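Local coordinates for peptide ABC transporter permease (PDB 6EXS), which probably imports peptides across the bacterial membrane as a POT-family transporter of the major facilitator superfamily, and binds a thioalcohol-conjugated peptide, a precursor of underarm malodour, at residues 321-324 against 325-328; 240-244 against 245-249; 360-364 against 365-369; 261-264 against 265-269. All coordinates share one frame; numbering follows the deposited sequence.

Contact 1 (321-324 against 325-328); sequences LNLF and GWTT. With OLC ((2R)-2,3-dihydroxypropyl (9Z)-octadec-9-enoate), chain H.
Leu323 and Trp326 trade two backbone hydrogen bonds of unequal geometry. Leu323 N reaches Trp326 O at 2.9 Å in a nearly straight bond, whereas Trp326 N approaches Leu323 O from above the carbonyl plane, 56° out of it. At the next hydrogen-bonded pair, beyond Asn322 and Thr327, Thr328 N is bound to Leu321 O, and the return bond from Leu321 N is weak. The same Leu321 O also receives a CA-H...O contact from Thr327 CA at 3.2 Å and a weak bond from Thr327 OG1, a hydroxyl whose stronger partner is Gln320. These bonds build a two-stranded antiparallel beta hairpin, closed by a type I' turn from Leu323 to Trp326; Phe324 and Gly325, both at positive phi, fill its corners. Apolar contact covers the face carrying Leu321, Leu323 and Trp326. Trp326 has its CG anti to the backbone N (chi1 175°), which lays the six-membered part of the indole back across the partner strand, where CH2 lies 3.6 Å from Leu321 CD2 and CZ3 3.8 Å from Leu323 CD1. Leu321 also packs on Ile400 of helix 396-418. Across the other face, one water spans Asn322 OD1, at 2.7 Å, and Gly325 N, at 2.9 Å. The turn also meets lipid: Phe324 N donates a straight bond (172°) to O19 of a monoolein molecule, 3.1 Å away, and this oxygen lies over one face of the Phe324 ring.

Contact 2 (240-244 against 245-249); sequences VTYYT and HTLSF. With OLC ((2R)-2,3-dihydroxypropyl (9Z)-octadec-9-enoate), chain N; OLC ((2R)-2,3-dihydroxypropyl (9Z)-octadec-9-enoate), chain E.
A Schellman motif ends helix 217-243 here: His245 takes a positive phi (64°), and the chain turns back on the last helical turn. Thr246 N donates to Thr241 O at 2.9 Å, while the bond from His245 N to Tyr242 O is weak at 3.4 Å. Beyond the turn, Leu247 folds its side chain onto the helix end and spreads its two methyls over different neighbours. CD1 lies 3.4 Å from Thr241 OG1, the two side chains crossing at about a right angle; CD2 meets the edge of the Tyr242 ring near its plane, 3.7 Å from CD1 of that ring. Further along the same edge, Tyr242 CE1 comes 3.3 Å from O23 of a monoolein head group. With chi1 at 58°, Thr244 points OG1 back along the helix to Val240 O, 2.7 Å away, an oxygen that also accepts from Thr244 N, the two donors arriving from opposite faces of its plane. The methyl CG2 of Thr246 lies alongside, 3.3 Å from Thr244 OG1. Thr241 OG1 likewise bonds backward, to Val237 O. The hydroxyls of Thr241 and Thr244 thus spend themselves on the helix's own carbonyls, and the side chains of Thr246 and Leu247 meet the helix end through carbon.

Contact 3 (360-364 against 365-369); sequences KQPSL and AIKFS
Lys367 stretches back over the start of its own helix to meet Gln361. Its CG lies anti to the carbonyl carbon (chi1 -76°) and the chain beyond is extended, every later torsion anti, which carries NZ past Pro362 to Gln361 OE1 at 2.8 Å. The ammonium arrives nearly along the C=O axis of the amide (172°). Gln361 makes its half of the approach by setting CG between the backbone N and the carbonyl carbon (chi1 79°). Its amide is held at both ends, because NE2 bonds to Gly358 O, and Lys367 adds a cation-pi contact with Trp354 of helix 338-357. Under this bridge the aliphatic part of the lysine crosses the Pro362 ring at about a right angle, CG to CG 4.0 Å, and Lys367 CE passes 3.4 Å from Pro362 O. At the CB corner of the proline stands Ile366, whose CG2 lies 3.9 Å from Pro362 CB. The second branch of this isoleucine sends CD1 to within 3.4 Å of Ser363 OG. Leu364 and Phe368 run alongside each other, with Leu364 CD2 3.7 Å from CE1 of the ring; both pack on Leu291 of helix 279-302 and Thr416 of helix 396-418. Along the backbone, Lys367 N donates to Ser363 O at 2.9 Å and Phe368 N to Leu364 O. The whole is a helix N-terminus, with Ser363 at the N-cap position, where the loop following helix 338-357 enters helix 364-389.

Contact 4 (261-264 against 265-269); sequences VALP and IIYFT
Ala262, Leu263 and Pro264 each offer a backbone carbonyl to the amide four residues ahead. Ile266 N meets Ala262 O at 2.8 Å in a nearly straight bond (172°), Tyr267 N reaches Leu263 O at 3.0 Å, and Phe268 N donates to Pro264 O at 2.9 Å. Val261 O receives no such bond from Ile265 N; instead, CD1 of Ile265 covers it at 3.4 Å. Leu263 O has a further neighbour in the Tyr267 ring, which turns its edge to it, with CD2 at 3.0 Å. The Phe268 ring lies obliquely to Pro264 O. Ile265 O accepts twice, from Thr269 N and from Thr269 OG1, the hydroxyl at 2.8 Å and well above the carbonyl plane. The phenol OH of Tyr267 is satisfied by O23 of a monoolein molecule, while its ring packs on Leu439 of helix 430-451. Pro264 lacks an N-H, and so its nitrogen can give nothing to the turn before. Its ring rests against Phe292 of helix 279-302 and Ser443 of helix 430-451, with Phe268 adding Phe288. This is a proline kink within helix 249-273, probably a transmembrane helix, the missing bond falling at Pro264 and i to i+4 bonding regular from Ile266 N onward.

How the contacts relate
Three of the contacts begin, end or bend helices, and contact 1 is a hairpin between helices 309-316 and 338-357. Contacts 2 and 4 belong to successive helices: 240-249 closes helix 217-243, and 261-269 bends the next, 249-273, their nearest atoms about 15 Å apart. Contacts 3 and 4 come closer, about 10 Å between nearest atoms, and both pack against helix 279-302. Helix 396-418 is shared instead by contacts 1 and 3, whose centres lie about 37 Å apart. The Leu321 side chain of contact 1 is about 13 Å from the bound conjugate, and helix 396-418, on which it packs, carries the pocket residues Tyr403 and Cys406. Monoolein touches contacts 1, 2 and 4.

Contact 1 (321-324 against 325-328)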
loop_
_atom_site.group_PDB
_atom_site.type_symbol
_atom_site.label_atom_id
_atom_site.label_comp_id
_atom_site.label_asym_id
_atom_site.label_seq_id
_atom_site.Cartn_x
_atom_site.Cartn_y
_atom_site.Cartn_z
ATOM N N LEU A 321 -12.982 -23.836 5.297
ATOM C CA LEU A 321 -13.294 -23.734 3.858
ATOM C C LEU A 321 -14.086 -24.992 3.465
ATOM O O LEU A 321 -13.734 -26.092 3.905
ATOM C CB LEU A 321 -11.997 -23.613 3.050
ATOM C CG LEU A 321 -12.081 -23.421 1.539
ATOM C CD1 LEU A 321 -12.808 -22.125 1.158
ATOM C CD2 LEU A 321 -10.688 -23.379 0.941
ATOM N N ASN A 322 -15.209 -24.815 2.754
ATOM C CA ASN A 322 -16.057 -25.939 2.361
ATOM C C ASN A 322 -16.674 -25.740 0.951
ATOM O O ASN A 322 -17.672 -25.028 0.799
ATOM C CB ASN A 322 -17.104 -26.219 3.454
ATOM C CG ASN A 322 -17.951 -27.439 3.212
ATOM O OD1 ASN A 322 -17.620 -28.329 2.431
ATOM N ND2 ASN A 322 -19.064 -27.506 3.892
ATOM N N LEU A 323 -16.047 -26.348 -0.077
ATOM C CA LEU A 323 -16.466 -26.210 -1.466
ATOM C C LEU A 323 -16.702 -27.555 -2.138
ATOM O O LEU A 323 -15.748 -28.295 -2.396
ATOM C CB LEU A 323 -15.436 -25.400 -2.288
ATOM C CG LEU A 323 -14.910 -24.061 -1.729
ATOM C CD1 LEU A 323 -13.636 -23.647 -2.442
ATOM C CD2 LEU A 323 -15.964 -22.951 -1.789
ATOM N N PHE A 324 -17.977 -27.854 -2.449
ATOM C CA PHE A 324 -18.414 -29.067 -3.151
ATOM C C PHE A 324 -17.720 -30.339 -2.635
ATOM O O PHE A 324 -17.054 -31.043 -3.405
ATOM C CB PHE A 324 -18.240 -28.919 -4.685
ATOM C CG PHE A 324 -18.783 -27.645 -5.289
ATOM C CD1 PHE A 324 -20.124 -27.533 -5.626
ATOM C CD2 PHE A 324 -17.948 -26.557 -5.522
ATOM C CE1 PHE A 324 -20.625 -26.346 -6.173
ATOM C CE2 PHE A 324 -18.452 -25.372 -6.060
ATOM C CZ PHE A 324 -19.789 -25.274 -6.374
ATOM N N GLY A 325 -17.839 -30.582 -1.327
ATOM C CA GLY A 325 -17.254 -31.753 -0.684
ATOM C C GLY A 325 -15.845 -31.579 -0.157
ATOM O O GLY A 325 -15.442 -32.321 0.742
ATOM N N TRP A 326 -15.080 -30.620 -0.714
ATOM C CA TRP A 326 -13.713 -30.321 -0.281
ATOM C C TRP A 326 -13.763 -29.420 0.946
ATOM O O TRP A 326 -14.130 -28.251 0.842
ATOM C CB TRP A 326 -12.880 -29.679 -1.411
ATOM C CG TRP A 326 -11.502 -29.249 -0.981
ATOM C CD1 TRP A 326 -10.587 -29.990 -0.287
ATOM C CD2 TRP A 326 -10.906 -27.961 -1.183
ATOM N NE1 TRP A 326 -9.455 -29.245 -0.052
ATOM C CE2 TRP A 326 -9.616 -28.000 -0.604
ATOM C CE3 TRP A 326 -11.320 -26.784 -1.833
ATOM C CZ2 TRP A 326 -8.740 -26.910 -0.650
ATOM C CZ3 TRP A 326 -10.447 -25.707 -1.887
ATOM C CH2 TRP A 326 -9.175 -25.775 -1.297
ATOM N N THR A 327 -13.438 -29.975 2.111
ATOM C CA THR A 327 -13.482 -29.243 3.375
ATOM C C THR A 327 -12.087 -29.240 4.030
ATOM O O THR A 327 -11.437 -30.284 4.119
ATOM C CB THR A 327 -14.644 -29.739 4.271
ATOM O OG1 THR A 327 -14.833 -28.854 5.375
ATOM C CG2 THR A 327 -14.482 -31.180 4.752
ATOM N N THR A 328 -11.612 -28.053 4.431
ATOM C CA THR A 328 -10.297 -27.877 5.054
ATOM C C THR A 328 -10.271 -26.672 5.990
ATOM O O THR A 328 -10.991 -25.708 5.749
ATOM C CB THR A 328 -9.178 -27.837 3.973
ATOM O OG1 THR A 328 -7.911 -28.041 4.596
ATOM C CG2 THR A 328 -9.166 -26.541 3.145
HETATM C C9 OLC H . -17.834 -19.316 -9.121
HETATM C C8 OLC H . -18.874 -19.635 -8.089
HETATM C C24 OLC H . -20.684 -24.533 3.191
HETATM C C7 OLC H . -18.398 -20.619 -7.026
HETATM C C6 OLC H . -19.417 -20.855 -5.919
HETATM C C5 OLC H . -18.971 -21.857 -4.865
HETATM C C4 OLC H . -19.959 -22.060 -3.726
HETATM C C3 OLC H . -19.565 -23.186 -2.782
HETATM C C2 OLC H . -20.523 -23.370 -1.611
HETATM C C21 OLC H . -20.839 -25.913 1.071
HETATM C C1 OLC H . -20.401 -24.712 -0.950
HETATM C C22 OLC H . -21.344 -25.696 2.483
HETATM O O19 OLC H . -19.942 -25.696 -1.476
HETATM O O25 OLC H . -21.062 -24.486 4.562
HETATM O O23 OLC H . -22.764 -25.568 2.521
HETATM O O20 OLC H . -20.884 -24.682 0.305
HETATM O O HOH W 1 -19.421 -29.118 0.568
#

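Contact 2 (240-244 against 245-249)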
loop_
_atom_site.group_PDB
_atom_site.type_symbol
_atom_site.label_atom_id
_atom_site.label_comp_id
_atom_site.label_asym_id
_atom_site.label_seq_id
_atom_site.Cartn_x
_atom_site.Cartn_y
_atom_site.Cartn_z
ATOM N N VAL A 240 9.105 14.079 25.752
ATOM C CA VAL A 240 8.414 14.795 26.839
ATOM C C VAL A 240 7.158 14.028 27.289
ATOM O O VAL A 240 6.991 13.813 28.487
ATOM C CB VAL A 240 8.138 16.288 26.488
ATOM C CG1 VAL A 240 7.032 16.895 27.350
ATOM C CG2 VAL A 240 9.416 17.117 26.592
ATOM N N THR A 241 6.329 13.566 26.331
ATOM C CA THR A 241 5.109 12.797 26.607
ATOM C C THR A 241 5.398 11.425 27.222
ATOM O O THR A 241 4.630 10.976 28.072
ATOM C CB THR A 241 4.220 12.682 25.361
ATOM O OG1 THR A 241 4.976 12.114 24.294
ATOM C CG2 THR A 241 3.617 14.018 24.937
ATOM N N TYR A 242 6.511 10.778 26.806
ATOM C CA TYR A 242 6.947 9.455 27.270
ATOM C C TYR A 242 7.204 9.397 28.773
ATOM O O TYR A 242 6.661 8.522 29.450
ATOM C CB TYR A 242 8.186 8.972 26.481
ATOM C CG TYR A 242 8.657 7.573 26.831
ATOM C CD1 TYR A 242 8.002 6.449 26.331
ATOM C CD2 TYR A 242 9.775 7.372 27.634
ATOM C CE1 TYR A 242 8.430 5.162 26.649
ATOM C CE2 TYR A 242 10.215 6.088 27.956
ATOM C CZ TYR A 242 9.538 4.985 27.461
ATOM O OH TYR A 242 9.960 3.718 27.775
ATOM N N TYR A 243 8.039 10.317 29.284
ATOM C CA TYR A 243 8.407 10.367 30.696
ATOM C C TYR A 243 7.333 11.017 31.574
ATOM O O TYR A 243 7.327 10.777 32.784
ATOM C CB TYR A 243 9.791 11.005 30.883
ATOM C CG TYR A 243 10.880 10.201 30.204
ATOM C CD1 TYR A 243 11.296 8.977 30.720
ATOM C CD2 TYR A 243 11.455 10.637 29.013
ATOM C CE1 TYR A 243 12.275 8.216 30.081
ATOM C CE2 TYR A 243 12.434 9.885 28.365
ATOM C CZ TYR A 243 12.846 8.677 28.905
ATOM O OH TYR A 243 13.812 7.931 28.272
ATOM N N THR A 244 6.393 11.784 30.970
ATOM C CA THR A 244 5.267 12.379 31.704
ATOM C C THR A 244 4.057 11.419 31.694
ATOM O O THR A 244 3.046 11.682 32.352
ATOM C CB THR A 244 4.943 13.807 31.233
ATOM O OG1 THR A 244 4.658 13.796 29.838
ATOM C CG2 THR A 244 6.055 14.803 31.552
ATOM N N HIS A 245 4.201 10.285 30.969
ATOM C CA HIS A 245 3.244 9.179 30.821
ATOM C C HIS A 245 1.928 9.595 30.125
ATOM O O HIS A 245 0.870 9.018 30.392
ATOM C CB HIS A 245 3.001 8.460 32.164
ATOM C CG HIS A 245 4.263 7.935 32.775
ATOM N ND1 HIS A 245 4.799 6.718 32.388
ATOM C CD2 HIS A 245 5.082 8.505 33.688
ATOM C CE1 HIS A 245 5.910 6.577 33.092
ATOM N NE2 HIS A 245 6.124 7.629 33.886
ATOM N N THR A 246 2.022 10.549 29.183
ATOM C CA THR A 246 0.895 11.016 28.369
ATOM C C THR A 246 1.107 10.585 26.891
ATOM O O THR A 246 0.483 11.147 25.977
ATOM C CB THR A 246 0.613 12.526 28.596
ATOM O OG1 THR A 246 -0.527 12.921 27.831
ATOM C CG2 THR A 246 1.790 13.423 28.248
ATOM N N LEU A 247 1.980 9.571 26.670
ATOM C CA LEU A 247 2.292 9.055 25.338
ATOM C C LEU A 247 1.491 7.793 25.015
ATOM O O LEU A 247 1.775 6.706 25.529
ATOM C CB LEU A 247 3.814 8.858 25.133
ATOM C CG LEU A 247 4.292 8.294 23.777
ATOM C CD1 LEU A 247 4.109 9.292 22.649
ATOM C CD2 LEU A 247 5.735 7.873 23.844
ATOM N N SER A 248 0.480 7.964 24.153
ATOM C CA SER A 248 -0.424 6.922 23.678
ATOM C C SER A 248 -0.362 6.869 22.156
ATOM O O SER A 248 0.172 7.797 21.535
ATOM C CB SER A 248 -1.850 7.236 24.122
ATOM O OG SER A 248 -2.302 8.485 23.620
ATOM N N PHE A 249 -0.940 5.806 21.549
ATOM C CA PHE A 249 -0.983 5.679 20.090
ATOM C C PHE A 249 -1.877 6.746 19.435
ATOM O O PHE A 249 -1.652 7.085 18.277
ATOM C CB PHE A 249 -1.344 4.254 19.621
ATOM C CG PHE A 249 -0.968 4.051 18.174
ATOM C CD1 PHE A 249 0.368 3.956 17.793
ATOM C CD2 PHE A 249 -1.940 4.046 17.181
ATOM C CE1 PHE A 249 0.720 3.837 16.452
ATOM C CE2 PHE A 249 -1.584 3.922 15.836
ATOM C CZ PHE A 249 -0.259 3.810 15.484
HETATM C C24 OLC N . 0.839 0.709 22.738
HETATM C C5 OLC N . 6.789 6.228 19.253
HETATM C C4 OLC N . 5.341 5.760 19.278
HETATM C C3 OLC N . 4.868 5.323 20.654
HETATM C C2 OLC N . 3.418 4.851 20.684
HETATM C C21 OLC N . 1.264 3.154 23.180
HETATM C C1 OLC N . 2.970 4.389 22.042
HETATM C C22 OLC N . 1.614 1.727 23.542
HETATM O O19 OLC N . 3.458 4.750 23.084
HETATM O O25 OLC N . -0.487 0.586 23.228
HETATM O O23 OLC N . 3.018 1.494 23.411
HETATM O O20 OLC N . 1.949 3.519 21.955
HETATM C C10 OLC E . 15.860 3.423 16.908
HETATM C C9 OLC E . 14.796 4.184 16.701
HETATM C C11 OLC E . 15.873 1.970 17.299
HETATM C C8 OLC E . 13.357 3.773 16.816
HETATM C C24 OLC E . 7.486 1.342 26.223
HETATM C C12 OLC E . 17.266 1.348 17.361
HETATM C C7 OLC E . 12.547 4.625 17.788
HETATM C C13 OLC E . 17.250 -0.157 17.585
HETATM C C6 OLC E . 11.241 3.983 18.238
HETATM C C5 OLC E . 11.374 3.024 19.418
HETATM C C4 OLC E . 11.286 3.687 20.788
HETATM C C3 OLC E . 9.871 3.838 21.335
HETATM C C2 OLC E . 9.415 2.639 22.163
HETATM C C21 OLC E . 6.371 1.497 23.945
HETATM C C1 OLC E . 8.001 2.719 22.666
HETATM C C22 OLC E . 6.278 1.798 25.428
HETATM O O19 OLC E . 7.206 3.576 22.373
HETATM O O25 OLC E . 7.531 -0.076 26.350
HETATM O O23 OLC E . 6.049 3.197 25.623
HETATM O O20 OLC E . 7.734 1.696 23.490
#

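Contact 3 (360-364 against 365-369)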
loop_
_atom_site.group_PDB
_atom_site.type_symbol
_atom_site.label_atom_id
_atom_site.label_comp_id
_atom_site.label_asym_id
_atom_site.label_seq_id
_atom_site.Cartn_x
_atom_site.Cartn_y
_atom_site.Cartn_z
ATOM N N LYS A 360 -15.005 2.082 -27.079
ATOM C CA LYS A 360 -16.364 1.881 -26.558
ATOM C C LYS A 360 -16.320 1.455 -25.059
ATOM O O LYS A 360 -17.362 1.411 -24.402
ATOM C CB LYS A 360 -17.106 0.845 -27.442
ATOM C CG LYS A 360 -18.602 0.663 -27.161
ATOM C CD LYS A 360 -18.886 -0.693 -26.491
ATOM C CE LYS A 360 -20.196 -0.734 -25.736
ATOM N NZ LYS A 360 -20.091 -0.086 -24.401
ATOM N N GLN A 361 -15.104 1.189 -24.520
ATOM C CA GLN A 361 -14.849 0.792 -23.127
ATOM C C GLN A 361 -15.318 1.842 -22.092
ATOM O O GLN A 361 -15.375 3.030 -22.439
ATOM C CB GLN A 361 -13.359 0.420 -22.924
ATOM C CG GLN A 361 -12.387 1.591 -22.776
ATOM C CD GLN A 361 -11.020 1.099 -22.377
ATOM O OE1 GLN A 361 -10.726 0.908 -21.197
ATOM N NE2 GLN A 361 -10.165 0.844 -23.351
ATOM N N PRO A 362 -15.644 1.445 -20.827
ATOM C CA PRO A 362 -16.062 2.448 -19.835
ATOM C C PRO A 362 -14.952 3.438 -19.504
ATOM O O PRO A 362 -13.767 3.094 -19.565
ATOM C CB PRO A 362 -16.436 1.608 -18.608
ATOM C CG PRO A 362 -15.682 0.353 -18.763
ATOM C CD PRO A 362 -15.649 0.089 -20.238
ATOM N N SER A 363 -15.348 4.671 -19.160
ATOM C CA SER A 363 -14.435 5.755 -18.810
ATOM C C SER A 363 -13.804 5.564 -17.422
ATOM O O SER A 363 -14.195 4.665 -16.671
ATOM C CB SER A 363 -15.155 7.096 -18.897
ATOM O OG SER A 363 -16.131 7.248 -17.880
ATOM N N LEU A 364 -12.820 6.422 -17.096
ATOM C CA LEU A 364 -12.088 6.455 -15.829
ATOM C C LEU A 364 -13.071 6.552 -14.649
ATOM O O LEU A 364 -12.977 5.774 -13.696
ATOM C CB LEU A 364 -11.150 7.679 -15.842
ATOM C CG LEU A 364 -9.673 7.449 -15.540
ATOM C CD1 LEU A 364 -8.825 8.526 -16.185
ATOM C CD2 LEU A 364 -9.422 7.447 -14.050
ATOM N N ALA A 365 -14.045 7.481 -14.764
ATOM C CA ALA A 365 -15.090 7.755 -13.779
ATOM C C ALA A 365 -16.023 6.567 -13.573
ATOM O O ALA A 365 -16.345 6.270 -12.431
ATOM C CB ALA A 365 -15.878 8.996 -14.179
ATOM N N ILE A 366 -16.441 5.882 -14.661
ATOM C CA ILE A 366 -17.316 4.703 -14.596
ATOM C C ILE A 366 -16.573 3.514 -13.942
ATOM O O ILE A 366 -17.135 2.880 -13.047
ATOM C CB ILE A 366 -17.965 4.356 -15.972
ATOM C CG1 ILE A 366 -18.820 5.529 -16.499
ATOM C CG2 ILE A 366 -18.821 3.078 -15.898
ATOM C CD1 ILE A 366 -19.099 5.528 -18.047
ATOM N N LYS A 367 -15.305 3.253 -14.360
ATOM C CA LYS A 367 -14.446 2.175 -13.837
ATOM C C LYS A 367 -14.227 2.301 -12.329
ATOM O O LYS A 367 -14.348 1.302 -11.617
ATOM C CB LYS A 367 -13.095 2.132 -14.567
ATOM C CG LYS A 367 -13.149 1.528 -15.962
ATOM C CD LYS A 367 -11.753 1.379 -16.532
ATOM C CE LYS A 367 -11.738 0.912 -17.960
ATOM N NZ LYS A 367 -10.350 0.698 -18.432
ATOM N N PHE A 368 -13.935 3.538 -11.850
ATOM C CA PHE A 368 -13.750 3.877 -10.432
ATOM C C PHE A 368 -15.041 3.679 -9.646
ATOM O O PHE A 368 -15.008 3.147 -8.537
ATOM C CB PHE A 368 -13.269 5.323 -10.286
ATOM C CG PHE A 368 -11.775 5.466 -10.137
ATOM C CD1 PHE A 368 -10.919 5.129 -11.184
ATOM C CD2 PHE A 368 -11.224 5.977 -8.971
ATOM C CE1 PHE A 368 -9.535 5.264 -11.047
ATOM C CE2 PHE A 368 -9.843 6.121 -8.837
ATOM C CZ PHE A 368 -9.008 5.766 -9.877
ATOM N N SER A 369 -16.177 4.098 -10.233
ATOM C CA SER A 369 -17.505 3.958 -9.653
ATOM C C SER A 369 -17.872 2.481 -9.483
ATOM O O SER A 369 -18.347 2.111 -8.409
ATOM C CB SER A 369 -18.539 4.693 -10.501
ATOM O OG SER A 369 -18.278 6.087 -10.511
#

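Contact 4 (261-264 against 265-269)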
loop_
_atom_site.group_PDB
_atom_site.type_symbol
_atom_site.label_atom_id
_atom_site.label_comp_id
_atom_site.label_asym_id
_atom_site.label_seq_id
_atom_site.Cartn_x
_atom_site.Cartn_y
_atom_site.Cartn_z
ATOM N N VAL A 261 -5.612 14.148 5.714
ATOM C CA VAL A 261 -6.625 15.102 5.272
ATOM C C VAL A 261 -5.929 16.302 4.610
ATOM O O VAL A 261 -6.355 16.732 3.540
ATOM C CB VAL A 261 -7.575 15.522 6.445
ATOM C CG1 VAL A 261 -8.530 16.641 6.030
ATOM C CG2 VAL A 261 -8.367 14.330 6.974
ATOM N N ALA A 262 -4.860 16.827 5.247
ATOM C CA ALA A 262 -4.118 18.008 4.801
ATOM C C ALA A 262 -3.371 17.834 3.479
ATOM O O ALA A 262 -3.542 18.671 2.585
ATOM C CB ALA A 262 -3.167 18.479 5.892
ATOM N N LEU A 263 -2.528 16.775 3.361
ATOM C CA LEU A 263 -1.716 16.505 2.168
ATOM C C LEU A 263 -2.543 16.513 0.871
ATOM O O LEU A 263 -2.150 17.262 -0.019
ATOM C CB LEU A 263 -0.857 15.230 2.289
ATOM C CG LEU A 263 0.209 15.216 3.389
ATOM C CD1 LEU A 263 0.672 13.811 3.660
ATOM C CD2 LEU A 263 1.382 16.126 3.064
ATOM N N PRO A 264 -3.709 15.812 0.736
ATOM C CA PRO A 264 -4.489 15.944 -0.516
ATOM C C PRO A 264 -4.936 17.388 -0.795
ATOM O O PRO A 264 -4.850 17.829 -1.943
ATOM C CB PRO A 264 -5.691 15.019 -0.299
ATOM C CG PRO A 264 -5.324 14.139 0.828
ATOM C CD PRO A 264 -4.365 14.880 1.679
ATOM N N ILE A 265 -5.373 18.131 0.251
ATOM C CA ILE A 265 -5.790 19.534 0.129
ATOM C C ILE A 265 -4.607 20.376 -0.391
ATOM O O ILE A 265 -4.763 21.054 -1.408
ATOM C CB ILE A 265 -6.428 20.110 1.438
ATOM C CG1 ILE A 265 -7.729 19.344 1.813
ATOM C CG2 ILE A 265 -6.684 21.639 1.316
ATOM C CD1 ILE A 265 -8.219 19.510 3.262
ATOM N N ILE A 266 -3.420 20.267 0.266
ATOM C CA ILE A 266 -2.184 20.971 -0.103
ATOM C C ILE A 266 -1.820 20.705 -1.574
ATOM O O ILE A 266 -1.465 21.643 -2.291
ATOM C CB ILE A 266 -1.020 20.634 0.884
ATOM C CG1 ILE A 266 -1.280 21.251 2.283
ATOM C CG2 ILE A 266 0.357 21.079 0.341
ATOM C CD1 ILE A 266 -0.454 20.635 3.444
ATOM N N TYR A 267 -1.950 19.444 -2.026
ATOM C CA TYR A 267 -1.631 19.042 -3.393
ATOM C C TYR A 267 -2.597 19.605 -4.418
ATOM O O TYR A 267 -2.136 20.216 -5.383
ATOM C CB TYR A 267 -1.481 17.514 -3.522
ATOM C CG TYR A 267 -0.105 17.038 -3.105
ATOM C CD1 TYR A 267 0.958 17.041 -4.008
ATOM C CD2 TYR A 267 0.157 16.652 -1.793
ATOM C CE1 TYR A 267 2.236 16.648 -3.620
ATOM C CE2 TYR A 267 1.435 16.275 -1.390
ATOM C CZ TYR A 267 2.469 16.265 -2.310
ATOM O OH TYR A 267 3.727 15.881 -1.929
ATOM N N PHE A 268 -3.919 19.436 -4.213
ATOM C CA PHE A 268 -4.909 19.967 -5.153
ATOM C C PHE A 268 -4.881 21.502 -5.209
ATOM O O PHE A 268 -4.976 22.059 -6.304
ATOM C CB PHE A 268 -6.326 19.412 -4.893
ATOM C CG PHE A 268 -6.578 18.012 -5.421
ATOM C CD1 PHE A 268 -6.736 17.782 -6.785
ATOM C CD2 PHE A 268 -6.686 16.930 -4.553
ATOM C CE1 PHE A 268 -6.965 16.488 -7.272
ATOM C CE2 PHE A 268 -6.918 15.639 -5.040
ATOM C CZ PHE A 268 -7.056 15.428 -6.396
ATOM N N THR A 269 -4.686 22.169 -4.047
ATOM C CA THR A 269 -4.598 23.631 -3.927
ATOM C C THR A 269 -3.397 24.178 -4.705
ATOM O O THR A 269 -3.587 25.090 -5.507
ATOM C CB THR A 269 -4.635 24.075 -2.453
ATOM O OG1 THR A 269 -5.826 23.568 -1.842
ATOM C CG2 THR A 269 -4.583 25.585 -2.287
#